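Local coordinates for protein cortical-lytic enzyme (Clostridium perfringens, PDB 5JIP) that probably hydrolyses the glycan strands of spore-cortex peptidoglycan as a family 25 muramidase during germination, and binds a magnesium ion, at residues Val264-Asn269 / Ile296-Glu301; Asp90-Val95 / Asp136-Lys141; Phe37-Ala42 / Gly106-Val111; Arg145-Thr150 / Pro174-Met179; Asp83-Gln88 / Ile131-Asp136. All coordinates share one frame; numbering follows the deposited sequence.

Contact 1 (Val264-Asn269 / Ile296-Glu301); sequences VFVNDN and IKISIE
Lys297 is held at both its ends by the turn that follows strand 259-266. Its NZ reaches Asp268 OD1 at 2.8 Å in a salt bridge on the syn lone pair, the chain bending at chi3 (65°). Its backbone N gives an almost straight bond (176°) to Asn267 OD1, 2.9 Å away, although the donor stands above the plane of that amide. Asn267 N returns a bond to Lys297 O, and two residues along, past the non-hydrogen-bonded pair Val266/Ile298, Phe265 and Ser299 exchange two bonds, Phe265 N to Ser299 O measuring 2.8 Å. This antiparallel ladder runs into a type I' turn (Val266 to Asn269) closing a hairpin with strand 269-275. Two waters link Asp268 with Ser299 OG. Beside Ser299, the Phe265 ring meets Glu301 OE2 at its edge, 3.9 Å from CZ, with ring and carboxylate nearly perpendicular; Arg313 lies against the ring and pairs with Glu301 OE1. On the other face Val264 CG2 touches Ile300 CD1 at 3.7 Å, and Val266 lies alongside Ile296 and Ile298, its CG2 3.8 Å from Ile298 CD1. The sheet is thus two-sided: an aliphatic face packs toward strand 239-243, while the other carries the Phe265 ring with charged groups and water.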
# COMPACT_ATOMS: atom_id res chain seq x y z
N VAL A 264 -10.13 0.73 9.04
CA VAL A 264 -11.48 0.79 9.60
C VAL A 264 -11.39 0.72 11.12
O VAL A 264 -10.55 -0.00 11.68
CB VAL A 264 -12.36 -0.35 9.06
CG1 VAL A 264 -13.73 -0.35 9.73
CG2 VAL A 264 -12.49 -0.21 7.54
N PHE A 265 -12.28 1.46 11.77
CA PHE A 265 -12.26 1.61 13.22
C PHE A 265 -13.66 1.42 13.80
O PHE A 265 -14.65 1.83 13.19
CB PHE A 265 -11.75 2.97 13.62
CG PHE A 265 -10.36 3.28 13.10
CD1 PHE A 265 -10.17 3.80 11.82
CD2 PHE A 265 -9.25 3.04 13.90
CE1 PHE A 265 -8.89 4.08 11.35
CE2 PHE A 265 -7.95 3.30 13.43
CZ PHE A 265 -7.77 3.83 12.17
N VAL A 266 -13.70 0.82 14.99
CA VAL A 266 -14.93 0.67 15.78
C VAL A 266 -14.73 1.45 17.08
O VAL A 266 -13.84 1.14 17.87
CB VAL A 266 -15.25 -0.80 16.08
CG1 VAL A 266 -16.48 -0.88 17.01
CG2 VAL A 266 -15.48 -1.60 14.80
N ASN A 267 -15.57 2.48 17.28
CA ASN A 267 -15.39 3.39 18.39
C ASN A 267 -13.92 3.78 18.51
O ASN A 267 -13.34 3.74 19.60
CB ASN A 267 -15.89 2.77 19.70
CG ASN A 267 -17.39 2.48 19.70
OD1 ASN A 267 -18.17 3.17 19.04
ND2 ASN A 267 -17.79 1.48 20.45
N ASP A 268 -13.28 4.10 17.38
CA ASP A 268 -11.91 4.60 17.30
C ASP A 268 -10.87 3.53 17.60
O ASP A 268 -9.66 3.84 17.60
CB ASP A 268 -11.67 5.79 18.24
CG ASP A 268 -12.56 6.99 17.90
OD1 ASP A 268 -12.84 7.22 16.70
OD2 ASP A 268 -13.00 7.70 18.83
N ASN A 269 -11.27 2.30 17.86
CA ASN A 269 -10.33 1.21 18.00
C ASN A 269 -10.13 0.60 16.63
O ASN A 269 -11.08 0.43 15.86
CB ASN A 269 -10.84 0.16 18.98
CG ASN A 269 -11.07 0.72 20.36
OD1 ASN A 269 -12.20 0.82 20.83
ND2 ASN A 269 -9.99 1.13 21.01
N ILE A 296 -22.76 2.61 18.16
CA ILE A 296 -21.45 2.12 17.73
C ILE A 296 -21.00 2.99 16.57
O ILE A 296 -21.72 3.12 15.58
CB ILE A 296 -21.49 0.64 17.32
CG1 ILE A 296 -21.90 -0.23 18.53
CG2 ILE A 296 -20.13 0.19 16.78
CD1 ILE A 296 -22.27 -1.67 18.15
N LYS A 297 -19.81 3.56 16.68
CA LYS A 297 -19.26 4.39 15.62
C LYS A 297 -18.33 3.57 14.74
O LYS A 297 -17.30 3.05 15.21
CB LYS A 297 -18.51 5.61 16.16
CG LYS A 297 -18.05 6.52 15.00
CD LYS A 297 -17.34 7.80 15.47
CE LYS A 297 -16.05 7.48 16.17
NZ LYS A 297 -15.16 8.69 16.20
N ILE A 298 -18.69 3.48 13.47
CA ILE A 298 -17.83 2.90 12.45
C ILE A 298 -17.18 4.07 11.70
O ILE A 298 -17.87 5.01 11.30
CB ILE A 298 -18.62 2.00 11.50
CG1 ILE A 298 -19.39 0.90 12.27
CG2 ILE A 298 -17.69 1.39 10.45
CD1 ILE A 298 -18.52 -0.11 13.02
N SER A 299 -15.86 4.03 11.54
CA SER A 299 -15.19 5.08 10.78
C SER A 299 -14.12 4.47 9.90
O SER A 299 -13.62 3.36 10.14
CB SER A 299 -14.58 6.14 11.69
OG SER A 299 -13.65 5.56 12.56
N ILE A 300 -13.73 5.22 8.88
CA ILE A 300 -12.80 4.69 7.89
C ILE A 300 -11.95 5.82 7.33
O ILE A 300 -12.40 6.96 7.22
CB ILE A 300 -13.57 3.95 6.79
CG1 ILE A 300 -12.63 3.15 5.88
CG2 ILE A 300 -14.42 4.95 5.98
CD1 ILE A 300 -13.32 2.24 4.90
N GLU A 301 -10.71 5.48 6.95
CA GLU A 301 -9.83 6.36 6.21
C GLU A 301 -9.20 5.59 5.05
O GLU A 301 -8.84 4.41 5.18
CB GLU A 301 -8.73 6.94 7.12
CG GLU A 301 -7.76 5.87 7.68
CD GLU A 301 -6.89 6.37 8.81
OE1 GLU A 301 -7.09 7.52 9.28
OE2 GLU A 301 -5.99 5.60 9.25
O HOH W 1 -14.80 4.38 14.91
O HOH W 2 -12.30 7.42 14.03

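Contact 2 (Asp90-Val95 / Asp136-Lys141); sequences DQFIDV and DRFEEK
Phe138 lays its CD1-CE1 side against two residues of helix 83-100, Phe92 and Ile93. Its CE1 is 3.6 Å from Phe92 CD2, and the two rings meet obliquely, with centroids 5.5 Å apart and planes at 32°. In both residues CG is anti to the backbone N. Ile93 CG1 packs 3.7 Å from Phe138 CD1, and its CD1 reaches on to Lys141 CB at 3.6 Å. Farther out, Arg137 grips Asp90 side-on with two nitrogens: NE to OD1 at 2.8 Å, nearly straight (172°), and NH2 to OD2 at 2.9 Å. Both carboxylate oxygens use syn lone pairs. Lys141 CE lies 3.4 Å above the guanidinium plane, so an aliphatic carbon backs the charged group. The segment axes cross at -42° and approach to 9.9 Å. Phe92 and Phe138 face inward onto Pro110, with Phe92 also on strand 38-44, whereas Asp136, beside Arg137, pairs with Lys280 of the second subunit.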
# COMPACT_ATOMS: atom_id res chain seq x y z
N ASP A 90 8.03 23.51 13.63
CA ASP A 90 6.85 24.00 14.34
C ASP A 90 6.34 25.30 13.74
O ASP A 90 5.13 25.52 13.69
CB ASP A 90 7.15 24.19 15.83
CG ASP A 90 7.22 22.88 16.60
OD1 ASP A 90 6.87 21.81 16.06
OD2 ASP A 90 7.62 22.93 17.77
N GLN A 91 7.25 26.18 13.31
CA GLN A 91 6.83 27.45 12.72
C GLN A 91 6.11 27.23 11.40
O GLN A 91 5.09 27.87 11.11
CB GLN A 91 8.04 28.35 12.50
CG GLN A 91 8.66 28.92 13.80
CD GLN A 91 10.05 29.53 13.58
OE1 GLN A 91 10.77 29.14 12.67
NE2 GLN A 91 10.42 30.47 14.43
N PHE A 92 6.65 26.33 10.57
CA PHE A 92 6.03 25.98 9.30
C PHE A 92 4.63 25.42 9.50
O PHE A 92 3.68 25.81 8.81
CB PHE A 92 6.96 25.00 8.59
CG PHE A 92 6.53 24.61 7.19
CD1 PHE A 92 5.92 25.51 6.33
CD2 PHE A 92 6.79 23.32 6.74
CE1 PHE A 92 5.58 25.12 5.04
CE2 PHE A 92 6.44 22.94 5.46
CZ PHE A 92 5.83 23.83 4.61
N ILE A 93 4.48 24.51 10.47
CA ILE A 93 3.18 23.92 10.80
C ILE A 93 2.18 25.01 11.14
O ILE A 93 1.02 24.95 10.74
CB ILE A 93 3.36 22.92 11.97
CG1 ILE A 93 4.07 21.67 11.46
CG2 ILE A 93 2.01 22.56 12.61
CD1 ILE A 93 4.59 20.78 12.57
N ASP A 94 2.61 25.99 11.93
CA ASP A 94 1.76 27.11 12.31
C ASP A 94 1.36 27.93 11.08
O ASP A 94 0.18 28.18 10.85
CB ASP A 94 2.52 27.94 13.35
CG ASP A 94 1.79 29.21 13.81
OD1 ASP A 94 0.65 29.49 13.41
OD2 ASP A 94 2.41 29.94 14.62
N VAL A 95 2.34 28.30 10.24
CA VAL A 95 2.03 29.13 9.07
C VAL A 95 1.10 28.40 8.11
O VAL A 95 0.14 28.98 7.59
CB VAL A 95 3.32 29.58 8.37
CG1 VAL A 95 3.04 30.34 7.05
CG2 VAL A 95 4.10 30.45 9.30
N ASP A 136 11.17 14.48 10.99
CA ASP A 136 10.57 13.73 12.10
C ASP A 136 9.56 14.58 12.86
O ASP A 136 8.46 14.12 13.20
CB ASP A 136 11.66 13.21 13.06
CG ASP A 136 12.46 12.05 12.49
OD1 ASP A 136 12.03 11.45 11.48
OD2 ASP A 136 13.52 11.74 13.06
N ARG A 137 9.93 15.81 13.19
CA ARG A 137 9.01 16.70 13.88
C ARG A 137 7.78 16.97 13.03
O ARG A 137 6.64 16.90 13.51
CB ARG A 137 9.70 18.01 14.23
CG ARG A 137 8.85 19.00 15.01
CD ARG A 137 8.48 18.45 16.36
NE ARG A 137 8.01 19.50 17.24
CZ ARG A 137 7.98 19.42 18.56
NH1 ARG A 137 8.38 18.30 19.18
NH2 ARG A 137 7.53 20.45 19.27
N PHE A 138 8.00 17.32 11.76
CA PHE A 138 6.88 17.72 10.91
C PHE A 138 5.85 16.60 10.78
O PHE A 138 4.65 16.81 10.98
CB PHE A 138 7.36 18.12 9.52
CG PHE A 138 6.26 18.68 8.69
CD1 PHE A 138 5.96 20.02 8.77
CD2 PHE A 138 5.45 17.85 7.92
CE1 PHE A 138 4.91 20.55 8.04
CE2 PHE A 138 4.39 18.37 7.19
CZ PHE A 138 4.12 19.70 7.24
N GLU A 139 6.32 15.39 10.47
CA GLU A 139 5.41 14.27 10.23
C GLU A 139 4.76 13.78 11.52
O GLU A 139 3.59 13.41 11.53
CB GLU A 139 6.17 13.15 9.53
CG GLU A 139 6.67 13.59 8.16
CD GLU A 139 7.14 12.45 7.26
OE1 GLU A 139 7.50 11.37 7.78
OE2 GLU A 139 7.16 12.64 6.02
N GLU A 140 5.51 13.79 12.62
CA GLU A 140 4.94 13.41 13.91
C GLU A 140 3.77 14.32 14.28
O GLU A 140 2.72 13.86 14.73
CB GLU A 140 6.07 13.45 14.94
CG GLU A 140 5.68 13.20 16.34
CD GLU A 140 6.28 14.23 17.25
OE1 GLU A 140 7.52 14.48 17.18
OE2 GLU A 140 5.51 14.82 18.01
N LYS A 141 3.93 15.61 14.04
CA LYS A 141 2.95 16.59 14.46
C LYS A 141 1.75 16.67 13.53
O LYS A 141 0.65 16.97 13.98
CB LYS A 141 3.62 17.96 14.58
CG LYS A 141 4.57 18.09 15.77
CD LYS A 141 3.80 18.26 17.07
CE LYS A 141 4.74 18.32 18.26
NZ LYS A 141 3.98 18.50 19.52

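Contact 3 (Phe37-Ala42 / Gly106-Val111); sequences FIYLRA and GDLFPV
Leu108 CD1 sits over one face of the Tyr39 ring, inside the TIM-barrel-like domain of this family 25 enzyme, where strand 38-44 is one of the parallel strands. The methyl lies 3.7 Å from the ring centroid and 20° off the normal, a CH-pi contact displaced toward the CE2 side. Leu108 CD1 is also 3.8 Å from Phe37 CB, so one leucine branch fills the angle between two aromatic residues. Chi1 of Tyr39 is -96°, away from the usual staggered positions; the ring passes obliquely across Leu108. Val111 CG2 comes to 3.5 Å from Tyr39 CE1, the two side chains crossing at about a right angle. Trp176 and Met147, from later strands of the barrel, also touch Tyr39, while the Phe109 side chain, which touches Asp308, lies about 6 Å from the bound magnesium ion. Leu108 packs the loop, and Val111 the start of strand 111-113, against Tyr39; Leu108 and Phe109 both lie near the metal site. The polar edge is a single buried bond: Tyr39 OH donates to Phe109 O at 2.7 Å, on a lone pair in the carbonyl plane, while Leu108 CB lies 3.3 Å from the same hydroxyl oxygen.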
# COMPACT_ATOMS: atom_id res chain seq x y z
N PHE A 37 -1.29 21.98 -10.61
CA PHE A 37 -1.02 22.25 -9.21
C PHE A 37 -0.26 23.56 -9.15
O PHE A 37 0.33 23.99 -10.15
CB PHE A 37 -0.20 21.13 -8.54
CG PHE A 37 1.12 20.85 -9.24
CD1 PHE A 37 2.24 21.66 -9.00
CD2 PHE A 37 1.24 19.82 -10.15
CE1 PHE A 37 3.43 21.43 -9.65
CE2 PHE A 37 2.43 19.58 -10.80
CZ PHE A 37 3.54 20.39 -10.55
N ILE A 38 -0.27 24.19 -7.98
CA ILE A 38 0.56 25.36 -7.71
C ILE A 38 1.21 25.20 -6.34
O ILE A 38 0.51 24.98 -5.33
CB ILE A 38 -0.23 26.69 -7.74
CG1 ILE A 38 -0.81 26.94 -9.12
CG2 ILE A 38 0.66 27.85 -7.31
CD1 ILE A 38 -1.80 28.08 -9.14
N TYR A 39 2.53 25.38 -6.28
CA TYR A 39 3.25 25.51 -5.01
C TYR A 39 3.52 26.97 -4.67
O TYR A 39 3.82 27.77 -5.55
CB TYR A 39 4.57 24.74 -5.06
CG TYR A 39 4.43 23.35 -4.45
CD1 TYR A 39 4.32 23.17 -3.07
CD2 TYR A 39 4.40 22.23 -5.25
CE1 TYR A 39 4.19 21.91 -2.52
CE2 TYR A 39 4.26 20.96 -4.70
CZ TYR A 39 4.14 20.80 -3.36
OH TYR A 39 3.99 19.51 -2.89
N LEU A 40 3.38 27.30 -3.38
CA LEU A 40 3.59 28.63 -2.83
C LEU A 40 4.63 28.57 -1.72
O LEU A 40 4.69 27.60 -0.96
CB LEU A 40 2.30 29.20 -2.21
CG LEU A 40 1.02 29.11 -3.06
CD1 LEU A 40 -0.20 29.49 -2.19
CD2 LEU A 40 1.15 29.97 -4.29
N ARG A 41 5.43 29.62 -1.59
CA ARG A 41 6.19 29.78 -0.36
C ARG A 41 5.25 30.14 0.77
O ARG A 41 4.49 31.12 0.69
CB ARG A 41 7.27 30.85 -0.50
CG ARG A 41 8.13 30.96 0.78
CD ARG A 41 9.39 31.81 0.59
NE ARG A 41 9.09 33.23 0.51
CZ ARG A 41 10.01 34.20 0.61
NH1 ARG A 41 11.29 33.87 0.74
NH2 ARG A 41 9.63 35.47 0.58
N ALA A 42 5.31 29.36 1.83
CA ALA A 42 4.61 29.69 3.07
C ALA A 42 5.47 30.56 3.95
O ALA A 42 4.99 31.56 4.49
CB ALA A 42 4.22 28.43 3.83
N GLY A 106 -2.44 21.83 3.51
CA GLY A 106 -2.39 22.01 2.07
C GLY A 106 -2.90 20.79 1.33
O GLY A 106 -3.06 19.70 1.89
N ASP A 107 -3.16 20.98 0.03
CA ASP A 107 -3.56 19.87 -0.82
C ASP A 107 -2.37 19.00 -1.20
O ASP A 107 -2.46 17.77 -1.20
CB ASP A 107 -4.23 20.38 -2.08
CG ASP A 107 -5.33 21.37 -1.79
OD1 ASP A 107 -6.12 21.11 -0.86
OD2 ASP A 107 -5.42 22.37 -2.54
N LEU A 108 -1.26 19.63 -1.57
CA LEU A 108 -0.07 18.90 -1.98
C LEU A 108 0.83 18.68 -0.77
O LEU A 108 0.65 19.31 0.28
CB LEU A 108 0.69 19.67 -3.04
CG LEU A 108 -0.14 20.45 -4.04
CD1 LEU A 108 0.76 21.35 -4.90
CD2 LEU A 108 -0.92 19.46 -4.90
N PHE A 109 1.82 17.78 -0.93
CA PHE A 109 2.85 17.56 0.09
C PHE A 109 3.35 18.92 0.57
O PHE A 109 3.85 19.71 -0.24
CB PHE A 109 4.09 16.80 -0.42
CG PHE A 109 3.85 15.38 -0.86
CD1 PHE A 109 3.58 14.37 0.05
CD2 PHE A 109 4.03 15.03 -2.20
CE1 PHE A 109 3.42 13.08 -0.38
CE2 PHE A 109 3.88 13.74 -2.63
CZ PHE A 109 3.58 12.76 -1.74
N PRO A 110 3.33 19.18 1.86
CA PRO A 110 4.18 20.26 2.38
C PRO A 110 5.63 19.99 2.02
O PRO A 110 6.05 18.83 1.92
CB PRO A 110 3.94 20.20 3.89
CG PRO A 110 2.66 19.44 4.05
CD PRO A 110 2.64 18.45 2.93
N VAL A 111 6.39 21.06 1.77
CA VAL A 111 7.74 20.93 1.23
C VAL A 111 8.74 21.67 2.13
O VAL A 111 8.49 22.81 2.55
CB VAL A 111 7.81 21.47 -0.21
CG1 VAL A 111 9.23 21.73 -0.67
CG2 VAL A 111 7.15 20.50 -1.16

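Contact 4 (Arg145-Thr150 / Pro174-Met179); sequences RLMLYT and PLWIAM
Pro174 leads into strand 175-178, which runs parallel to strand 147-151 across a beta-alpha-beta unit of the TIM-barrel-like domain; the short axes lie 10° apart and approach to 4.7 Å. Its CD rests over one face of the Arg145 guanidinium, 3.6 Å from NH2. That guanidinium is also bonded to Thr306 O, Asp172 O and Glu139. Pro174 CB packs against Met147, and its carbonyl O takes the first ladder bond, from Leu148 N at 2.9 Å, nearly along the C=O axis. Leu175 points to the opposite face from Trp176, sharing it with Leu148 and Thr150. Trp176 N then donates to Leu148 O at 2.8 Å, with an angle of 170° at the hydrogen. Its indole, CG anti to the backbone N, receives the edge of Tyr149 in a T-shaped pair: Tyr149 CD2 stands 3.4 Å above the indole plane, and the planes meet at 84°. Met147 SD closes on Trp176 CB. The polar ends of the two aromatics are held by other strands, Trp176 NE1 by Asn220 and Tyr149 OH by Gln203; a bound MES molecule lies about 3 Å from the Tyr149 side chain. Trp176 O accepts from Thr150 N, nearly along the C=O axis. Past Ile177, Ala178 N bonds to Thr150 O on a lone pair at 3.0 Å, and Ala178 CB comes to 3.3 Å from Tyr149 OH.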
# COMPACT_ATOMS: atom_id res chain seq x y z
N ARG A 145 3.02 13.49 5.17
CA ARG A 145 4.32 13.35 4.55
C ARG A 145 4.91 14.68 4.10
O ARG A 145 4.23 15.54 3.52
CB ARG A 145 4.24 12.45 3.32
CG ARG A 145 3.81 11.02 3.54
CD ARG A 145 4.72 10.25 4.48
NE ARG A 145 6.15 10.42 4.28
CZ ARG A 145 6.90 9.72 3.42
NH1 ARG A 145 6.35 8.85 2.60
NH2 ARG A 145 8.22 9.93 3.36
N LEU A 146 6.21 14.83 4.35
CA LEU A 146 6.99 15.99 3.95
C LEU A 146 7.82 15.68 2.71
O LEU A 146 8.58 14.71 2.70
CB LEU A 146 7.91 16.40 5.11
CG LEU A 146 8.79 17.63 4.89
CD1 LEU A 146 7.92 18.88 4.78
CD2 LEU A 146 9.81 17.76 6.00
N MET A 147 7.68 16.50 1.68
CA MET A 147 8.52 16.40 0.48
C MET A 147 9.74 17.31 0.62
O MET A 147 9.65 18.38 1.21
CB MET A 147 7.73 16.75 -0.79
CG MET A 147 8.56 16.80 -2.07
SD MET A 147 7.65 16.39 -3.57
CE MET A 147 6.60 17.82 -3.73
N LEU A 148 10.89 16.83 0.13
CA LEU A 148 12.14 17.59 0.11
C LEU A 148 12.37 18.20 -1.27
O LEU A 148 12.31 17.50 -2.29
CB LEU A 148 13.34 16.71 0.48
CG LEU A 148 14.69 17.45 0.47
CD1 LEU A 148 14.72 18.41 1.59
CD2 LEU A 148 15.84 16.44 0.56
N TYR A 149 12.58 19.51 -1.30
CA TYR A 149 13.05 20.20 -2.49
C TYR A 149 14.53 20.53 -2.33
O TYR A 149 14.94 21.11 -1.31
CB TYR A 149 12.29 21.49 -2.76
CG TYR A 149 12.96 22.34 -3.83
CD1 TYR A 149 14.05 23.15 -3.52
CD2 TYR A 149 12.48 22.36 -5.13
CE1 TYR A 149 14.67 23.91 -4.48
CE2 TYR A 149 13.11 23.17 -6.11
CZ TYR A 149 14.20 23.94 -5.76
OH TYR A 149 14.85 24.73 -6.68
N THR A 150 15.32 20.21 -3.35
CA THR A 150 16.70 20.63 -3.40
C THR A 150 17.16 20.51 -4.84
O THR A 150 16.50 19.89 -5.66
CB THR A 150 17.57 19.80 -2.43
OG1 THR A 150 18.85 20.42 -2.29
CG2 THR A 150 17.76 18.42 -2.93
N PRO A 174 9.67 11.92 -0.36
CA PRO A 174 9.40 12.34 -1.74
C PRO A 174 10.40 13.41 -2.11
O PRO A 174 10.71 14.29 -1.30
CB PRO A 174 7.96 12.88 -1.69
CG PRO A 174 7.36 12.28 -0.47
CD PRO A 174 8.52 12.14 0.53
N LEU A 175 10.90 13.33 -3.35
CA LEU A 175 11.91 14.24 -3.87
C LEU A 175 11.34 15.16 -4.95
O LEU A 175 10.83 14.71 -5.98
CB LEU A 175 13.11 13.48 -4.44
CG LEU A 175 14.19 14.33 -5.08
CD1 LEU A 175 14.86 15.20 -4.05
CD2 LEU A 175 15.18 13.44 -5.78
N TRP A 176 11.51 16.45 -4.72
CA TRP A 176 11.30 17.50 -5.72
C TRP A 176 12.69 18.01 -6.10
O TRP A 176 13.34 18.73 -5.33
CB TRP A 176 10.40 18.56 -5.12
CG TRP A 176 10.07 19.75 -5.97
CD1 TRP A 176 10.41 19.99 -7.28
CD2 TRP A 176 9.32 20.86 -5.53
NE1 TRP A 176 9.90 21.20 -7.67
CE2 TRP A 176 9.24 21.77 -6.62
CE3 TRP A 176 8.73 21.20 -4.32
CZ2 TRP A 176 8.59 23.00 -6.51
CZ3 TRP A 176 8.06 22.42 -4.22
CH2 TRP A 176 8.00 23.30 -5.31
N ILE A 177 13.17 17.59 -7.26
CA ILE A 177 14.55 17.88 -7.64
C ILE A 177 14.56 19.01 -8.65
O ILE A 177 13.76 19.04 -9.59
CB ILE A 177 15.28 16.64 -8.19
CG1 ILE A 177 16.77 16.97 -8.33
CG2 ILE A 177 14.65 16.18 -9.50
CD1 ILE A 177 17.64 15.76 -8.62
N ALA A 178 15.48 19.94 -8.44
CA ALA A 178 15.72 21.01 -9.40
C ALA A 178 16.94 20.66 -10.24
O ALA A 178 18.01 20.39 -9.69
CB ALA A 178 15.94 22.33 -8.67
N MET A 179 16.77 20.67 -11.56
CA MET A 179 17.87 20.57 -12.50
C MET A 179 17.43 21.31 -13.75
O MET A 179 16.55 20.83 -14.47
CB MET A 179 18.22 19.13 -12.84
CG MET A 179 19.46 19.10 -13.76
SD MET A 179 19.53 17.57 -14.59
CE MET A 179 18.23 17.80 -15.82

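Contact 5 (Asp83-Gln88 / Ile131-Asp136); sequences DSAVIQ and IDRFRD
Asp132 OD1 is gripped by two nitrogens of Arg135 one helical turn on, NH2 at 2.7 Å and NE at 3.0 Å, and by Lys280 of the second subunit. Arg135 approaches side-on with the oxygen close to its guanidinium plane, so acid and arginine are held together on helix 124-142, where Arg135 also pairs with Asp172. Across the contact itself no hydrogen bond forms; the two helices meet by packing. Ala85 CB points at the partner and touches Arg133 CG at 3.7 Å, a small side chain that lets the segment axes come within 8.1 Å while crossing at -39°. Arg133 bends at chi2 and chi3, and its CD lies 3.8 Å from Val86 CG2. On the inner side, Phe134 sets its CD2-CE2 side against the other helix, CD2 being 3.4 Å from Ala85 O and CE2 3.8 Å from Gln88 CB. Gln88 reaches His74 with its polar end. Phe134 continues inward onto Leu112 of strand 111-113 and Leu146, placing the helix pair against the barrel strands.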
# COMPACT_ATOMS: atom_id res chain seq x y z
N ASP A 83 17.98 21.71 17.51
CA ASP A 83 16.78 22.36 18.03
C ASP A 83 16.18 23.31 17.01
O ASP A 83 14.97 23.55 17.04
CB ASP A 83 17.07 23.16 19.31
CG ASP A 83 17.45 22.28 20.47
OD1 ASP A 83 17.10 21.08 20.43
OD2 ASP A 83 18.07 22.80 21.42
N SER A 84 17.00 23.89 16.13
CA SER A 84 16.45 24.82 15.14
C SER A 84 15.64 24.10 14.08
O SER A 84 14.77 24.72 13.44
CB SER A 84 17.57 25.63 14.46
OG SER A 84 18.42 24.81 13.69
N ALA A 85 15.87 22.80 13.89
CA ALA A 85 15.02 22.04 12.97
C ALA A 85 13.63 21.85 13.55
O ALA A 85 12.63 21.94 12.82
CB ALA A 85 15.66 20.70 12.63
N VAL A 86 13.55 21.59 14.86
CA VAL A 86 12.26 21.48 15.52
C VAL A 86 11.55 22.83 15.51
O VAL A 86 10.34 22.90 15.25
CB VAL A 86 12.45 20.96 16.96
CG1 VAL A 86 11.15 20.93 17.72
CG2 VAL A 86 13.09 19.60 16.95
N ILE A 87 12.27 23.91 15.81
CA ILE A 87 11.65 25.23 15.81
C ILE A 87 11.09 25.57 14.44
O ILE A 87 9.96 26.07 14.31
CB ILE A 87 12.65 26.30 16.27
CG1 ILE A 87 12.92 26.12 17.76
CG2 ILE A 87 12.16 27.72 15.92
CD1 ILE A 87 14.16 26.84 18.22
N GLN A 88 11.89 25.37 13.39
CA GLN A 88 11.42 25.72 12.06
C GLN A 88 10.26 24.83 11.63
O GLN A 88 9.30 25.32 11.03
CB GLN A 88 12.55 25.67 11.05
CG GLN A 88 13.47 26.89 11.19
CD GLN A 88 14.66 26.83 10.30
OE1 GLN A 88 14.55 26.61 9.08
NE2 GLN A 88 15.83 27.06 10.88
N ILE A 131 17.89 18.04 8.33
CA ILE A 131 16.71 17.76 7.52
C ILE A 131 15.88 16.65 8.14
O ILE A 131 14.65 16.74 8.25
CB ILE A 131 17.14 17.41 6.09
CG1 ILE A 131 17.85 18.59 5.47
CG2 ILE A 131 15.93 16.91 5.27
CD1 ILE A 131 18.50 18.25 4.15
N ASP A 132 16.54 15.56 8.53
CA ASP A 132 15.87 14.40 9.09
C ASP A 132 15.13 14.75 10.37
O ASP A 132 14.04 14.23 10.63
CB ASP A 132 16.94 13.33 9.33
CG ASP A 132 16.39 11.92 9.38
OD1 ASP A 132 15.29 11.66 8.86
OD2 ASP A 132 17.10 11.06 9.95
N ARG A 133 15.70 15.63 11.19
CA ARG A 133 15.02 16.05 12.41
C ARG A 133 13.79 16.88 12.08
O ARG A 133 12.74 16.73 12.71
CB ARG A 133 15.98 16.85 13.30
CG ARG A 133 15.31 17.52 14.50
CD ARG A 133 14.74 16.51 15.50
NE ARG A 133 15.78 15.61 15.99
CZ ARG A 133 16.52 15.83 17.08
NH1 ARG A 133 17.45 14.94 17.44
NH2 ARG A 133 16.34 16.92 17.81
N PHE A 134 13.93 17.78 11.11
CA PHE A 134 12.79 18.57 10.64
C PHE A 134 11.69 17.64 10.15
O PHE A 134 10.53 17.75 10.56
CB PHE A 134 13.25 19.52 9.54
CG PHE A 134 12.18 20.51 9.09
CD1 PHE A 134 11.09 20.10 8.32
CD2 PHE A 134 12.28 21.85 9.44
CE1 PHE A 134 10.11 21.02 7.92
CE2 PHE A 134 11.30 22.78 9.01
CZ PHE A 134 10.22 22.36 8.26
N ARG A 135 12.06 16.66 9.32
CA ARG A 135 11.09 15.68 8.85
C ARG A 135 10.40 14.94 10.00
O ARG A 135 9.17 14.76 9.99
CB ARG A 135 11.80 14.70 7.91
CG ARG A 135 10.93 13.57 7.38
CD ARG A 135 11.17 12.29 8.12
NE ARG A 135 12.51 11.77 7.82
CZ ARG A 135 12.82 10.91 6.86
NH1 ARG A 135 11.87 10.40 6.09
NH2 ARG A 135 14.08 10.52 6.68
N ASP A 136 11.17 14.48 10.99
CA ASP A 136 10.57 13.73 12.10
C ASP A 136 9.56 14.58 12.86
O ASP A 136 8.46 14.12 13.20
CB ASP A 136 11.66 13.21 13.06
CG ASP A 136 12.46 12.05 12.49
OD1 ASP A 136 12.03 11.45 11.48
OD2 ASP A 136 13.52 11.74 13.06

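Contacts 2 and 5 are two levels of one helix pair, 83-100 with 124-142, their centres 8 Å apart and both in touch with the second subunit. The pair packs on residues leading into two barrel strands through Phe138 CZ, 3.4 Å from Pro110 CB of contact 3, and Phe134 CD1, 3.5 Å from Leu146 CD2 of contact 4. Contacts 3 and 4 meet where Pro110 O lies 2.9 Å from Met147 N. The magnesium ion is about 6 Å from the Phe109 side chain and 9 Å from that of Arg145. Contact 1 belongs to a separate four-stranded antiparallel sheet in the C-terminal part, its centre 27 to 34 Å from the others, with Glu301 about 13 Å from the ion.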